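Local coordinates for tannase (Lactobacillus plantarum, PDB 3WA7), which hydrolyses the galloyl ester bonds of tannins, probably as a serine esterase with the catalytic machinery of the alpha/beta-hydrolase fold, at residues L250-L261 with R341-L351; L360-F371 with A383-I394. All blocks are in the same frame, centred on the assembly; numbering follows the deposited sequence.

Interaction 1: L250-L261 with R341-L351; sequences LTVEEQALSLAL and RMKAVPAFDQL
Val345 packs into the first turns of helix 252-271, a capped helix of this alpha/beta-hydrolase that lies against the loop following helix 332-339. Both methyls of Val345 are used. Val345 CG1, anti to the backbone N (chi1 -173°), meets Leu261 CD1 tip to tip at 3.8 Å and lies 3.9 Å from CD2 of Leu257, whose side chain slides past in the opposite direction; CG2 rests on the methyls of Leu250. Leu257 CD2 also touches the ring of Pro346, which follows a cis peptide bond. Leu250 CD1 sits over one face of the Arg341 guanidinium, 3.7 Å above the plane and toward its rim. Arg341 NH2 makes a salt bridge to Glu217, which also bonds Ser258 OG, while NH1 donates in its own plane to Lys343 O. With an alanine at Arg341, Glu217 would probably lose this salt bridge and Leu250 CD1 the flat group beneath it. The packing slackens toward the more open side, where OE2 of Glu254 stays 3.7 Å from Val345 O and touches Ala344 CB. The other carboxylate oxygen of Glu254 belongs to the capping box: Thr251 OG1 accepts from Glu254 N, and Thr251 N donates to Glu254 OE1 on its anti lone pair, 2.8 Å away.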
loop_
_atom_site.group_PDB
_atom_site.type_symbol
_atom_site.label_atom_id
_atom_site.label_comp_id
_atom_site.label_asym_id
_atom_site.label_seq_id
_atom_site.Cartn_x
_atom_site.Cartn_y
_atom_site.Cartn_z
ATOM N N LEU A 250 -8.203 0.247 -27.201
ATOM C CA LEU A 250 -8.753 1.547 -26.845
ATOM C C LEU A 250 -9.452 2.153 -28.053
ATOM O O LEU A 250 -8.937 2.100 -29.170
ATOM C CB LEU A 250 -7.644 2.499 -26.385
ATOM C CG LEU A 250 -6.845 2.120 -25.138
ATOM C CD1 LEU A 250 -5.839 3.221 -24.833
ATOM C CD2 LEU A 250 -7.788 1.915 -23.961
ATOM N N THR A 251 -10.630 2.721 -27.825
ATOM C CA THR A 251 -11.386 3.363 -28.893
ATOM C C THR A 251 -10.705 4.693 -29.180
ATOM O O THR A 251 -9.818 5.109 -28.436
ATOM C CB THR A 251 -12.832 3.643 -28.462
ATOM O OG1 THR A 251 -12.824 4.451 -27.277
ATOM C CG2 THR A 251 -13.569 2.344 -28.182
ATOM N N VAL A 252 -11.113 5.363 -30.253
ATOM C CA VAL A 252 -10.520 6.648 -30.585
ATOM C C VAL A 252 -10.793 7.614 -29.437
ATOM O O VAL A 252 -9.935 8.416 -29.070
ATOM C CB VAL A 252 -11.108 7.220 -31.896
ATOM C CG1 VAL A 252 -10.532 8.602 -32.171
ATOM C CG2 VAL A 252 -10.792 6.285 -33.050
ATOM N N GLU A 253 -11.988 7.515 -28.863
ATOM C CA GLU A 253 -12.380 8.378 -27.753
ATOM C C GLU A 253 -11.467 8.156 -26.551
ATOM O O GLU A 253 -11.071 9.109 -25.877
ATOM C CB GLU A 253 -13.832 8.106 -27.358
ATOM C CG GLU A 253 -14.407 9.112 -26.374
ATOM C CD GLU A 253 -15.898 8.926 -26.154
ATOM O OE1 GLU A 253 -16.641 8.857 -27.156
ATOM O OE2 GLU A 253 -16.328 8.854 -24.985
ATOM N N GLU A 254 -11.143 6.894 -26.281
ATOM C CA GLU A 254 -10.266 6.558 -25.166
ATOM C C GLU A 254 -8.845 7.028 -25.462
ATOM O O GLU A 254 -8.117 7.435 -24.558
ATOM C CB GLU A 254 -10.263 5.049 -24.918
ATOM C CG GLU A 254 -11.537 4.504 -24.295
ATOM C CD GLU A 254 -11.482 2.999 -24.110
ATOM O OE1 GLU A 254 -11.380 2.280 -25.125
ATOM O OE2 GLU A 254 -11.530 2.533 -22.950
ATOM N N GLN A 255 -8.453 6.960 -26.730
ATOM C CA GLN A 255 -7.125 7.396 -27.142
ATOM C C GLN A 255 -7.007 8.909 -26.996
ATOM O O GLN A 255 -5.945 9.430 -26.661
ATOM C CB GLN A 255 -6.857 6.988 -28.594
ATOM C CG GLN A 255 -6.690 5.487 -28.782
ATOM C CD GLN A 255 -6.555 5.091 -30.240
ATOM O OE1 GLN A 255 -5.729 5.639 -30.968
ATOM N NE2 GLN A 255 -7.366 4.133 -30.672
ATOM N N ALA A 256 -8.105 9.612 -27.256
ATOM C CA ALA A 256 -8.119 11.066 -27.133
ATOM C C ALA A 256 -8.067 11.430 -25.653
ATOM O O ALA A 256 -7.374 12.366 -25.254
ATOM C CB ALA A 256 -9.383 11.636 -27.772
ATOM N N LEU A 257 -8.802 10.677 -24.841
ATOM C CA LEU A 257 -8.833 10.921 -23.405
ATOM C C LEU A 257 -7.432 10.663 -22.853
ATOM O O LEU A 257 -6.940 11.396 -21.995
ATOM C CB LEU A 257 -9.847 9.987 -22.738
ATOM C CG LEU A 257 -10.318 10.362 -21.331
ATOM C CD1 LEU A 257 -10.973 11.742 -21.357
ATOM C CD2 LEU A 257 -11.308 9.317 -20.833
ATOM N N SER A 258 -6.794 9.617 -23.368
ATOM C CA SER A 258 -5.449 9.248 -22.951
ATOM C C SER A 258 -4.448 10.367 -23.213
ATOM O O SER A 258 -3.624 10.686 -22.359
ATOM C CB SER A 258 -5.000 7.986 -23.689
ATOM O OG SER A 258 -3.629 7.717 -23.448
ATOM N N LEU A 259 -4.511 10.964 -24.398
ATOM C CA LEU A 259 -3.581 12.038 -24.722
ATOM C C LEU A 259 -3.807 13.243 -23.813
ATOM O O LEU A 259 -2.853 13.863 -23.348
ATOM C CB LEU A 259 -3.731 12.447 -26.191
ATOM C CG LEU A 259 -2.755 13.506 -26.717
ATOM C CD1 LEU A 259 -1.321 13.040 -26.516
ATOM C CD2 LEU A 259 -3.030 13.759 -28.199
ATOM N N ALA A 260 -5.072 13.562 -23.551
ATOM C CA ALA A 260 -5.416 14.691 -22.694
ATOM C C ALA A 260 -4.919 14.473 -21.266
ATOM O O ALA A 260 -4.432 15.405 -20.620
ATOM C CB ALA A 260 -6.927 14.900 -22.692
ATOM N N LEU A 261 -5.056 13.245 -20.773
ATOM C CA LEU A 261 -4.606 12.915 -19.427
ATOM C C LEU A 261 -3.089 13.004 -19.350
ATOM O O LEU A 261 -2.538 13.518 -18.376
ATOM C CB LEU A 261 -5.082 11.511 -19.035
ATOM C CG LEU A 261 -6.544 11.437 -18.566
ATOM C CD1 LEU A 261 -7.057 10.008 -18.634
ATOM C CD2 LEU A 261 -6.640 11.973 -17.144
ATOM N N ARG A 341 0.283 -2.619 -21.394
ATOM C CA ARG A 341 -0.663 -1.827 -20.623
ATOM C C ARG A 341 -1.656 -2.801 -19.998
ATOM O O ARG A 341 -2.093 -3.750 -20.646
ATOM C CB ARG A 341 -1.402 -0.856 -21.552
ATOM C CG ARG A 341 -2.648 -0.220 -20.943
ATOM C CD ARG A 341 -3.539 0.386 -22.022
ATOM N NE ARG A 341 -3.079 1.694 -22.483
ATOM C CZ ARG A 341 -3.348 2.843 -21.869
ATOM N NH1 ARG A 341 -4.079 2.856 -20.761
ATOM N NH2 ARG A 341 -2.895 3.985 -22.369
HETATM N N MSE A 342 -2.015 -2.560 -18.744
HETATM C CA MSE A 342 -2.954 -3.426 -18.044
HETATM C C MSE A 342 -4.372 -2.869 -18.047
HETATM O O MSE A 342 -5.317 -3.551 -18.441
HETATM C CB MSE A 342 -2.502 -3.618 -16.597
HETATM C CG MSE A 342 -3.404 -4.519 -15.783
HETATM SE SE MSE A 342 -2.969 -4.435 -13.911
HETATM C CE MSE A 342 -4.679 -4.962 -13.192
ATOM N N LYS A 343 -4.506 -1.622 -17.607
ATOM C CA LYS A 343 -5.807 -0.970 -17.503
ATOM C C LYS A 343 -6.168 -0.046 -18.662
ATOM O O LYS A 343 -5.294 0.501 -19.335
ATOM C CB LYS A 343 -5.868 -0.189 -16.188
ATOM C CG LYS A 343 -5.646 -1.062 -14.960
ATOM C CD LYS A 343 -5.569 -0.235 -13.691
ATOM C CE LYS A 343 -5.427 -1.127 -12.465
ATOM N NZ LYS A 343 -5.370 -0.333 -11.204
ATOM N N ALA A 344 -7.471 0.121 -18.875
ATOM C CA ALA A 344 -7.987 0.983 -19.934
ATOM C C ALA A 344 -7.972 2.443 -19.481
ATOM O O ALA A 344 -7.268 2.792 -18.533
ATOM C CB ALA A 344 -9.404 0.558 -20.309
ATOM N N VAL A 345 -8.761 3.286 -20.143
ATOM C CA VAL A 345 -8.796 4.712 -19.822
ATOM C C VAL A 345 -10.195 5.241 -19.487
ATOM O O VAL A 345 -11.136 5.048 -20.256
ATOM C CB VAL A 345 -8.247 5.542 -21.010
ATOM C CG1 VAL A 345 -8.127 7.008 -20.620
ATOM C CG2 VAL A 345 -6.905 4.990 -21.453
ATOM N N PRO A 346 -10.356 5.890 -18.319
ATOM C CA PRO A 346 -9.326 6.148 -17.308
ATOM C C PRO A 346 -9.067 4.845 -16.556
ATOM O O PRO A 346 -9.972 4.022 -16.415
ATOM C CB PRO A 346 -9.972 7.207 -16.412
ATOM C CG PRO A 346 -10.957 7.890 -17.324
ATOM C CD PRO A 346 -11.545 6.725 -18.067
ATOM N N ALA A 347 -7.843 4.656 -16.075
ATOM C CA ALA A 347 -7.494 3.430 -15.362
ATOM C C ALA A 347 -8.078 3.328 -13.954
ATOM O O ALA A 347 -8.289 2.221 -13.449
ATOM C CB ALA A 347 -5.968 3.281 -15.298
ATOM N N PHE A 348 -8.340 4.469 -13.324
ATOM C CA PHE A 348 -8.870 4.475 -11.965
ATOM C C PHE A 348 -10.263 5.083 -11.847
ATOM O O PHE A 348 -11.168 4.460 -11.293
ATOM C CB PHE A 348 -7.893 5.197 -11.029
ATOM C CG PHE A 348 -6.540 4.536 -10.954
ATOM C CD1 PHE A 348 -5.614 4.698 -11.980
ATOM C CD2 PHE A 348 -6.223 3.692 -9.892
ATOM C CE1 PHE A 348 -4.389 4.024 -11.955
ATOM C CE2 PHE A 348 -5.003 3.012 -9.856
ATOM C CZ PHE A 348 -4.086 3.179 -10.891
ATOM N N ASP A 349 -10.445 6.296 -12.355
ATOM C CA ASP A 349 -11.761 6.911 -12.278
ATOM C C ASP A 349 -12.532 6.602 -13.558
ATOM O O ASP A 349 -12.576 7.414 -14.485
ATOM C CB ASP A 349 -11.646 8.424 -12.080
ATOM C CG ASP A 349 -12.955 9.047 -11.625
ATOM O OD1 ASP A 349 -13.999 8.372 -11.734
ATOM O OD2 ASP A 349 -12.943 10.204 -11.162
ATOM N N GLN A 350 -13.125 5.411 -13.611
ATOM C CA GLN A 350 -13.888 4.998 -14.785
ATOM C C GLN A 350 -15.104 5.890 -15.001
ATOM O O GLN A 350 -15.768 6.292 -14.046
ATOM C CB GLN A 350 -14.308 3.535 -14.648
ATOM C CG GLN A 350 -13.272 2.547 -15.144
ATOM C CD GLN A 350 -13.287 2.420 -16.654
ATOM O OE1 GLN A 350 -14.282 1.991 -17.239
ATOM N NE2 GLN A 350 -12.187 2.799 -17.295
ATOM N N LEU A 351 -15.390 6.200 -16.263
ATOM C CA LEU A 351 -16.511 7.071 -16.579
ATOM C C LEU A 351 -17.852 6.485 -16.162
ATOM O O LEU A 351 -18.804 7.228 -15.909
ATOM C CB LEU A 351 -16.528 7.394 -18.076
ATOM C CG LEU A 351 -15.243 8.015 -18.631
ATOM C CD1 LEU A 351 -15.476 8.436 -20.079
ATOM C CD2 LEU A 351 -14.828 9.214 -17.789
#

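Interaction 2: L360-F371 with A383-I394; sequences LFGDATAKAKHF and AQLADAELIQAI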
loop_
_atom_site.group_PDB
_atom_site.type_symbol
_atom_site.label_atom_id
_atom_site.label_comp_id
_atom_site.label_asym_id
_atom_site.label_seq_id
_atom_site.Cartn_x
_atom_site.Cartn_y
_atom_site.Cartn_z
ATOM N N LEU A 360 -14.805 2.720 -3.757
ATOM C CA LEU A 360 -14.170 3.195 -2.528
ATOM C C LEU A 360 -14.703 4.579 -2.172
ATOM O O LEU A 360 -14.958 4.878 -1.004
ATOM C CB LEU A 360 -12.646 3.290 -2.708
ATOM C CG LEU A 360 -11.900 4.110 -1.648
ATOM C CD1 LEU A 360 -11.954 3.386 -0.300
ATOM C CD2 LEU A 360 -10.449 4.327 -2.090
ATOM N N PHE A 361 -14.870 5.423 -3.188
ATOM C CA PHE A 361 -15.346 6.783 -2.971
ATOM C C PHE A 361 -16.859 6.963 -2.900
ATOM O O PHE A 361 -17.359 8.090 -2.904
ATOM C CB PHE A 361 -14.749 7.723 -4.023
ATOM C CG PHE A 361 -13.331 8.138 -3.724
ATOM C CD1 PHE A 361 -12.270 7.671 -4.496
ATOM C CD2 PHE A 361 -13.057 9.002 -2.668
ATOM C CE1 PHE A 361 -10.957 8.061 -4.220
ATOM C CE2 PHE A 361 -11.750 9.399 -2.381
ATOM C CZ PHE A 361 -10.699 8.928 -3.160
ATOM N N GLY A 362 -17.594 5.859 -2.844
ATOM C CA GLY A 362 -19.034 5.974 -2.707
ATOM C C GLY A 362 -19.274 6.297 -1.243
ATOM O O GLY A 362 -18.321 6.338 -0.460
ATOM N N ASP A 363 -20.521 6.548 -0.859
ATOM C CA ASP A 363 -20.823 6.831 0.537
ATOM C C ASP A 363 -22.186 6.270 0.911
ATOM O O ASP A 363 -22.721 5.414 0.205
ATOM C CB ASP A 363 -20.752 8.340 0.837
ATOM C CG ASP A 363 -21.741 9.158 0.024
ATOM O OD1 ASP A 363 -22.630 8.581 -0.635
ATOM O OD2 ASP A 363 -21.627 10.401 0.059
ATOM N N ALA A 364 -22.743 6.748 2.019
ATOM C CA ALA A 364 -24.035 6.267 2.491
ATOM C C ALA A 364 -25.149 6.377 1.458
ATOM O O ALA A 364 -26.135 5.639 1.528
ATOM C CB ALA A 364 -24.431 7.012 3.765
ATOM N N THR A 365 -24.997 7.291 0.504
ATOM C CA THR A 365 -26.011 7.488 -0.530
ATOM C C THR A 365 -25.701 6.816 -1.862
ATOM O O THR A 365 -26.532 6.082 -2.400
ATOM C CB THR A 365 -26.242 8.986 -0.821
ATOM O OG1 THR A 365 -25.038 9.568 -1.342
ATOM C CG2 THR A 365 -26.647 9.712 0.433
ATOM N N ALA A 366 -24.509 7.073 -2.395
ATOM C CA ALA A 366 -24.115 6.517 -3.684
ATOM C C ALA A 366 -23.161 5.343 -3.562
ATOM O O ALA A 366 -22.205 5.381 -2.788
ATOM C CB ALA A 366 -23.484 7.608 -4.547
ATOM N N LYS A 367 -23.423 4.297 -4.337
ATOM C CA LYS A 367 -22.572 3.116 -4.311
ATOM C C LYS A 367 -21.165 3.471 -4.787
ATOM O O LYS A 367 -20.184 2.886 -4.338
ATOM C CB LYS A 367 -23.147 2.019 -5.207
ATOM C CG LYS A 367 -22.288 0.761 -5.243
ATOM C CD LYS A 367 -22.877 -0.305 -6.150
ATOM C CE LYS A 367 -22.008 -1.553 -6.151
ATOM N NZ LYS A 367 -22.574 -2.622 -7.024
ATOM N N ALA A 368 -21.071 4.430 -5.701
ATOM C CA ALA A 368 -19.773 4.839 -6.222
ATOM C C ALA A 368 -19.795 6.297 -6.647
ATOM O O ALA A 368 -20.859 6.862 -6.882
ATOM C CB ALA A 368 -19.387 3.957 -7.405
ATOM N N LYS A 369 -18.613 6.901 -6.734
ATOM C CA LYS A 369 -18.491 8.297 -7.142
ATOM C C LYS A 369 -17.225 8.513 -7.957
ATOM O O LYS A 369 -16.328 7.668 -7.976
ATOM C CB LYS A 369 -18.409 9.225 -5.922
ATOM C CG LYS A 369 -19.657 9.342 -5.063
ATOM C CD LYS A 369 -19.451 10.431 -4.013
ATOM C CE LYS A 369 -20.636 10.553 -3.062
ATOM N NZ LYS A 369 -20.413 11.630 -2.046
ATOM N N HIS A 370 -17.166 9.649 -8.642
ATOM C CA HIS A 370 -15.968 10.005 -9.386
ATOM C C HIS A 370 -15.113 10.744 -8.364
ATOM O O HIS A 370 -15.617 11.161 -7.315
ATOM C CB HIS A 370 -16.308 10.929 -10.556
ATOM C CG HIS A 370 -17.050 10.250 -11.662
ATOM N ND1 HIS A 370 -16.534 9.174 -12.351
ATOM C CD2 HIS A 370 -18.273 10.486 -12.193
ATOM C CE1 HIS A 370 -17.408 8.775 -13.259
ATOM N NE2 HIS A 370 -18.471 9.555 -13.183
ATOM N N PHE A 371 -13.823 10.890 -8.648
ATOM C CA PHE A 371 -12.925 11.585 -7.735
ATOM C C PHE A 371 -11.945 12.475 -8.490
ATOM O O PHE A 371 -10.903 12.871 -7.962
ATOM C CB PHE A 371 -12.187 10.581 -6.838
ATOM C CG PHE A 371 -11.642 9.382 -7.567
ATOM C CD1 PHE A 371 -10.312 9.343 -7.981
ATOM C CD2 PHE A 371 -12.457 8.279 -7.822
ATOM C CE1 PHE A 371 -9.802 8.219 -8.635
ATOM C CE2 PHE A 371 -11.959 7.154 -8.474
ATOM C CZ PHE A 371 -10.627 7.124 -8.881
ATOM N N ALA A 383 -23.884 10.605 -11.808
ATOM C CA ALA A 383 -22.880 10.480 -10.758
ATOM C C ALA A 383 -22.563 11.751 -9.981
ATOM O O ALA A 383 -22.841 12.865 -10.427
ATOM C CB ALA A 383 -21.598 9.923 -11.360
ATOM N N GLN A 384 -21.964 11.552 -8.810
ATOM C CA GLN A 384 -21.553 12.639 -7.932
ATOM C C GLN A 384 -20.034 12.616 -7.843
ATOM O O GLN A 384 -19.410 11.575 -8.053
ATOM C CB GLN A 384 -22.107 12.445 -6.520
ATOM C CG GLN A 384 -23.615 12.448 -6.387
ATOM C CD GLN A 384 -24.045 12.197 -4.952
ATOM O OE1 GLN A 384 -23.676 12.942 -4.044
ATOM N NE2 GLN A 384 -24.819 11.139 -4.739
ATOM N N LEU A 385 -19.448 13.765 -7.526
ATOM C CA LEU A 385 -18.003 13.881 -7.371
ATOM C C LEU A 385 -17.720 13.842 -5.871
ATOM O O LEU A 385 -18.328 14.584 -5.099
ATOM C CB LEU A 385 -17.511 15.206 -7.971
ATOM C CG LEU A 385 -16.038 15.592 -7.807
ATOM C CD1 LEU A 385 -15.134 14.587 -8.511
ATOM C CD2 LEU A 385 -15.827 16.983 -8.385
ATOM N N ALA A 386 -16.806 12.971 -5.456
ATOM C CA ALA A 386 -16.469 12.846 -4.042
ATOM C C ALA A 386 -15.931 14.145 -3.441
ATOM O O ALA A 386 -15.333 14.971 -4.135
ATOM C CB ALA A 386 -15.455 11.722 -3.850
ATOM N N ASP A 387 -16.152 14.308 -2.141
ATOM C CA ASP A 387 -15.706 15.480 -1.398
ATOM C C ASP A 387 -14.197 15.681 -1.538
ATOM O O ASP A 387 -13.415 14.770 -1.270
ATOM C CB ASP A 387 -16.071 15.315 0.078
ATOM C CG ASP A 387 -15.658 16.502 0.916
ATOM O OD1 ASP A 387 -16.282 17.574 0.780
ATOM O OD2 ASP A 387 -14.702 16.364 1.704
ATOM N N ALA A 388 -13.792 16.880 -1.952
ATOM C CA ALA A 388 -12.375 17.194 -2.137
ATOM C C ALA A 388 -11.549 17.015 -0.863
ATOM O O ALA A 388 -10.395 16.586 -0.917
ATOM C CB ALA A 388 -12.225 18.621 -2.653
ATOM N N GLU A 389 -12.138 17.353 0.279
ATOM C CA GLU A 389 -11.449 17.238 1.559
ATOM C C GLU A 389 -11.161 15.775 1.885
ATOM O O GLU A 389 -10.111 15.448 2.436
ATOM C CB GLU A 389 -12.302 17.872 2.660
ATOM C CG GLU A 389 -11.586 18.083 3.981
ATOM C CD GLU A 389 -12.447 18.833 4.985
ATOM O OE1 GLU A 389 -12.956 19.919 4.635
ATOM O OE2 GLU A 389 -12.613 18.345 6.122
ATOM N N LEU A 390 -12.100 14.897 1.543
ATOM C CA LEU A 390 -11.937 13.465 1.791
ATOM C C LEU A 390 -10.877 12.876 0.866
ATOM O O LEU A 390 -10.053 12.063 1.283
ATOM C CB LEU A 390 -13.269 12.736 1.581
ATOM C CG LEU A 390 -13.218 11.201 1.625
ATOM C CD1 LEU A 390 -12.660 10.731 2.966
ATOM C CD2 LEU A 390 -14.619 10.645 1.409
ATOM N N ILE A 391 -10.905 13.282 -0.397
ATOM C CA ILE A 391 -9.926 12.793 -1.361
ATOM C C ILE A 391 -8.528 13.158 -0.859
ATOM O O ILE A 391 -7.617 12.327 -0.851
ATOM C CB ILE A 391 -10.166 13.427 -2.749
ATOM C CG1 ILE A 391 -11.519 12.965 -3.298
ATOM C CG2 ILE A 391 -9.030 13.062 -3.691
ATOM C CD1 ILE A 391 -11.939 13.670 -4.578
ATOM N N GLN A 392 -8.373 14.402 -0.423
ATOM C CA GLN A 392 -7.095 14.888 0.088
ATOM C C GLN A 392 -6.675 14.166 1.371
ATOM O O GLN A 392 -5.500 13.816 1.554
ATOM C CB GLN A 392 -7.194 16.393 0.354
ATOM C CG GLN A 392 -5.941 17.017 0.932
ATOM C CD GLN A 392 -6.121 18.492 1.233
ATOM O OE1 GLN A 392 -6.357 19.298 0.332
ATOM N NE2 GLN A 392 -6.016 18.851 2.506
ATOM N N ALA A 393 -7.644 13.935 2.251
ATOM C CA ALA A 393 -7.397 13.274 3.525
ATOM C C ALA A 393 -6.839 11.857 3.407
ATOM O O ALA A 393 -6.077 11.418 4.273
ATOM C CB ALA A 393 -8.683 13.254 4.354
ATOM N N ILE A 394 -7.205 11.133 2.353
ATOM C CA ILE A 394 -6.702 9.770 2.215
ATOM C C ILE A 394 -5.516 9.638 1.263
ATOM O O ILE A 394 -5.125 8.529 0.898
ATOM C CB ILE A 394 -7.808 8.774 1.781
ATOM C CG1 ILE A 394 -8.290 9.084 0.365
ATOM C CG2 ILE A 394 -8.959 8.815 2.777
ATOM C CD1 ILE A 394 -9.160 7.977 -0.210
HETATM O O HOH W 1 -22.299 8.948 -7.735
HETATM O O HOH W 2 -17.834 12.202 -0.756
HETATM O O HOH W 3 -20.489 14.093 -3.418
#
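Phe361 carries its CG anti to the carbonyl carbon (chi1 -79°), and Ile394 holds CG1 between its backbone N and carbonyl carbon (chi1 66°); with these torsions the two side chains meet from opposite directions, Phe361 CZ 3.5 Å from Ile394 CD1. The Ile391 side chain crosses that of Phe361 at about a right angle, its CG1 near Phe361 CE2, while Ala386 CB lies 3.8 Å from Phe361 CD2. Phe371 CB lies over one face of the Phe361 ring, toward its rim, and also touches Ile391 CD1. Leu209, from helix 209-220, packs against both phenylalanines.

Beside this apolar cluster the backbones join in a single beta bridge between His370 and Leu385. His370 N donates to Gln384 O at 3.0 Å, nearly in line with the C=O bond, and Ala386 N returns a straight bond to His370 O. The bridge leads directly into helix 388-393, whose N-cap is Asp387, with OD2 accepting from Leu390 N. Ala383 CB lies 3.5 Å from His370 CD2, and the two ring nitrogens are held by Asp349 and Ser379.

Toward solvent the contact turns polar. Lys369 runs out extended across Gln384 and Ala386, Lys369 CD 3.8 Å from Ala386 CA, to a salt bridge in which NZ reaches Asp363 OD2 from above the carboxylate plane. Asp363 OD1 accepts from Thr365 N, an Asx turn, which Ala366 N extends to an Asx motif; Thr365 OG1 is a third donor. Two waters accept from Lys369 NZ: one also accepts from Asp387 N, and the other donates to Leu385 O, 2.8 Å away.

How the interactions relate
Interaction 1 is the more buried of the two; it has no backbone bridge and rests mainly on apolar side chains between a long helix and a loop, with a buried arginine whose salt bridge goes outside the pair, to Glu217 of helix 209-220. Interaction 2, partly exposed, adds a backbone bridge and a water-linked lysine to its aromatic cluster. Their centres are 21 Å apart, yet Asp349 of 341-351 joins them: Asp349 OD1 lies 2.7 Å from His370 ND1 and Asp349 OD2 2.8 Å from Phe371 N, both probable hydrogen bonds. Helix 209-220 backs both contacts, touching Val345 and Pro346 in one and Phe361 and Phe371 in the other, and helix 373-377 likewise meets side chains of each.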